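Local coordinates for protein putative hexose oxidase (Nonomuraea sp. ATCC 39727, PDB 5AWV) that probably oxidises a sugar of glycopeptide antibiotics such as teicoplanin, using a covalently bound FAD cofactor, at residues E75-T80 / R512-H517. Numbering follows the deposited sequence.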
loop_
_atom_site.group_PDB
_atom_site.type_symbol
_atom_site.label_atom_id
_atom_site.label_comp_id
_atom_site.label_asym_id
_atom_site.label_seq_id
_atom_site.Cartn_x
_atom_site.Cartn_y
_atom_site.Cartn_z
ATOM N N GLU A 75 -6.880 -10.003 21.868
ATOM C CA GLU A 75 -6.860 -10.818 23.121
ATOM C C GLU A 75 -7.589 -12.128 22.985
ATOM O O GLU A 75 -7.137 -13.163 23.457
ATOM C CB GLU A 75 -7.414 -10.034 24.316
ATOM C CG GLU A 75 -6.594 -10.106 25.633
ATOM C CD GLU A 75 -6.550 -8.726 26.350
ATOM O OE1 GLU A 75 -5.714 -8.488 27.221
ATOM O OE2 GLU A 75 -7.310 -7.800 26.009
ATOM N N GLU A 76 -8.737 -12.106 22.343
ATOM C CA GLU A 76 -9.421 -13.319 22.016
ATOM C C GLU A 76 -8.641 -14.370 21.213
ATOM O O GLU A 76 -8.735 -15.585 21.503
ATOM C CB GLU A 76 -10.761 -13.019 21.336
ATOM C CG GLU A 76 -11.553 -14.302 21.143
ATOM C CD GLU A 76 -13.007 -14.100 20.741
ATOM O OE1 GLU A 76 -13.567 -15.110 20.260
ATOM O OE2 GLU A 76 -13.569 -12.967 20.873
ATOM N N THR A 77 -7.871 -13.932 20.211
ATOM C CA THR A 77 -7.081 -14.857 19.450
ATOM C C THR A 77 -5.910 -15.339 20.349
ATOM O O THR A 77 -5.450 -16.412 20.166
ATOM C CB THR A 77 -6.509 -14.215 18.156
ATOM O OG1 THR A 77 -5.618 -13.141 18.513
ATOM C CG2 THR A 77 -7.647 -13.648 17.271
ATOM N N VAL A 78 -5.394 -14.499 21.224
ATOM C CA VAL A 78 -4.289 -14.966 22.092
ATOM C C VAL A 78 -4.802 -16.065 23.044
ATOM O O VAL A 78 -4.192 -17.116 23.194
ATOM C CB VAL A 78 -3.721 -13.864 22.926
ATOM C CG1 VAL A 78 -2.513 -14.393 23.740
ATOM C CG2 VAL A 78 -3.214 -12.756 22.063
ATOM N N ARG A 79 -5.978 -15.833 23.586
ATOM C CA ARG A 79 -6.604 -16.704 24.574
ATOM C C ARG A 79 -7.007 -18.054 23.927
ATOM O O ARG A 79 -6.737 -19.094 24.513
ATOM C CB ARG A 79 -7.723 -15.929 25.334
ATOM C CG ARG A 79 -8.730 -16.743 26.123
ATOM C CD ARG A 79 -9.903 -17.298 25.290
ATOM N NE ARG A 79 -11.248 -16.822 25.688
ATOM C CZ ARG A 79 -12.417 -17.348 25.285
ATOM N NH1 ARG A 79 -12.477 -18.379 24.440
ATOM N NH2 ARG A 79 -13.559 -16.823 25.729
ATOM N N THR A 80 -7.561 -18.070 22.716
ATOM C CA THR A 80 -7.885 -19.324 21.997
ATOM C C THR A 80 -6.723 -19.924 21.223
ATOM O O THR A 80 -6.847 -21.014 20.632
ATOM C CB THR A 80 -9.038 -19.131 20.978
ATOM O OG1 THR A 80 -8.717 -18.044 20.066
ATOM C CG2 THR A 80 -10.300 -18.808 21.675
ATOM N N ARG A 512 5.804 -12.789 22.072
ATOM C CA ARG A 512 5.254 -14.101 21.784
ATOM C C ARG A 512 5.164 -14.460 20.316
ATOM O O ARG A 512 4.743 -15.595 19.982
ATOM C CB ARG A 512 3.861 -14.296 22.395
ATOM C CG ARG A 512 3.849 -14.119 23.901
ATOM C CD ARG A 512 2.483 -13.667 24.399
ATOM N NE ARG A 512 1.583 -14.773 24.278
ATOM C CZ ARG A 512 1.225 -15.615 25.250
ATOM N NH1 ARG A 512 1.665 -15.496 26.493
ATOM N NH2 ARG A 512 0.396 -16.576 24.955
ATOM N N ASN A 513 5.567 -13.557 19.429
ATOM C CA ASN A 513 5.455 -13.830 18.021
ATOM C C ASN A 513 4.020 -14.181 17.620
ATOM O O ASN A 513 3.733 -15.120 16.886
ATOM C CB ASN A 513 6.470 -14.897 17.587
ATOM C CG ASN A 513 6.684 -14.925 16.068
ATOM O OD1 ASN A 513 6.865 -15.979 15.455
ATOM N ND2 ASN A 513 6.571 -13.805 15.488
ATOM N N HIS A 514 3.075 -13.419 18.140
ATOM C CA HIS A 514 1.675 -13.660 17.773
ATOM C C HIS A 514 1.357 -13.057 16.405
ATOM O O HIS A 514 0.420 -13.506 15.785
ATOM C CB HIS A 514 0.773 -13.069 18.819
ATOM C CG HIS A 514 -0.649 -13.461 18.683
ATOM N ND1 HIS A 514 -1.082 -14.763 18.828
ATOM C CD2 HIS A 514 -1.744 -12.720 18.386
ATOM C CE1 HIS A 514 -2.385 -14.808 18.615
ATOM N NE2 HIS A 514 -2.810 -13.587 18.350
ATOM N N PHE A 515 2.119 -12.055 15.973
ATOM C CA PHE A 515 1.939 -11.457 14.623
ATOM C C PHE A 515 3.021 -11.991 13.708
ATOM O O PHE A 515 4.168 -11.665 13.876
ATOM C CB PHE A 515 1.934 -9.960 14.738
ATOM C CG PHE A 515 0.825 -9.483 15.583
ATOM C CD1 PHE A 515 -0.452 -9.390 15.042
ATOM C CD2 PHE A 515 0.995 -9.249 16.961
ATOM C CE1 PHE A 515 -1.527 -9.023 15.821
ATOM C CE2 PHE A 515 -0.115 -8.868 17.739
ATOM C CZ PHE A 515 -1.362 -8.735 17.145
ATOM N N HIS A 516 2.640 -12.883 12.798
ATOM C CA HIS A 516 3.582 -13.524 11.932
ATOM C C HIS A 516 2.978 -13.994 10.586
ATOM O O HIS A 516 1.800 -14.154 10.463
ATOM C CB HIS A 516 4.318 -14.715 12.683
ATOM C CG HIS A 516 3.448 -15.895 12.949
ATOM N ND1 HIS A 516 3.354 -16.950 12.084
ATOM C CD2 HIS A 516 2.601 -16.167 13.975
ATOM C CE1 HIS A 516 2.469 -17.828 12.551
ATOM N NE2 HIS A 516 1.990 -17.357 13.695
ATOM N N HIS A 517 3.878 -14.212 9.626
ATOM C CA HIS A 517 3.597 -14.643 8.264
ATOM C C HIS A 517 4.890 -14.984 7.578
ATOM O O HIS A 517 5.942 -14.882 8.196
ATOM C CB HIS A 517 2.766 -13.580 7.519
ATOM C CG HIS A 517 3.369 -12.204 7.503
ATOM N ND1 HIS A 517 4.539 -11.916 6.841
ATOM C CD2 HIS A 517 2.960 -11.046 8.075
ATOM C CE1 HIS A 517 4.800 -10.617 6.956
ATOM N NE2 HIS A 517 3.852 -10.066 7.698
#
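His514 sets CG anti to its own backbone N (chi1 -169°), which carries the imidazole to helix 67-80, and Thr77 tucks OG1 between its own backbone N and carbonyl carbon (chi1 63°), where the hydroxyl faces the ring. His514 NE2 donates to Thr77 OG1 over 2.8 Å, and the oxygen sits only 14° out of the ring plane. That hydroxyl is also bonded to Val74 O, three residues earlier in the helix, so OG1 has two polar partners. Val78, next along the helix, lays CG2 over one face of the same imidazole in a CH-pi contact, 4.0 Å from the ring centroid. Together the in-plane bond and the methyl over one face restrict the rotation of the ring. The contact joins a helix of the FAD-binding (PCMH-type) region to the C-terminal berberine-like region, whose His517, three residues on, touches the FAD. Val84 of strand 84-87 packs against both Thr77 and His514. The Arg512 chain, bent at chi3, brings NH2 obliquely to 3.8 Å from Val78 CG1, while its NH1 bonds the carbonyl of Lys189. His514 ND1 hydrogen-bonds a citrate, probably from the crystallisation liquor, which His516 NE2 also bonds.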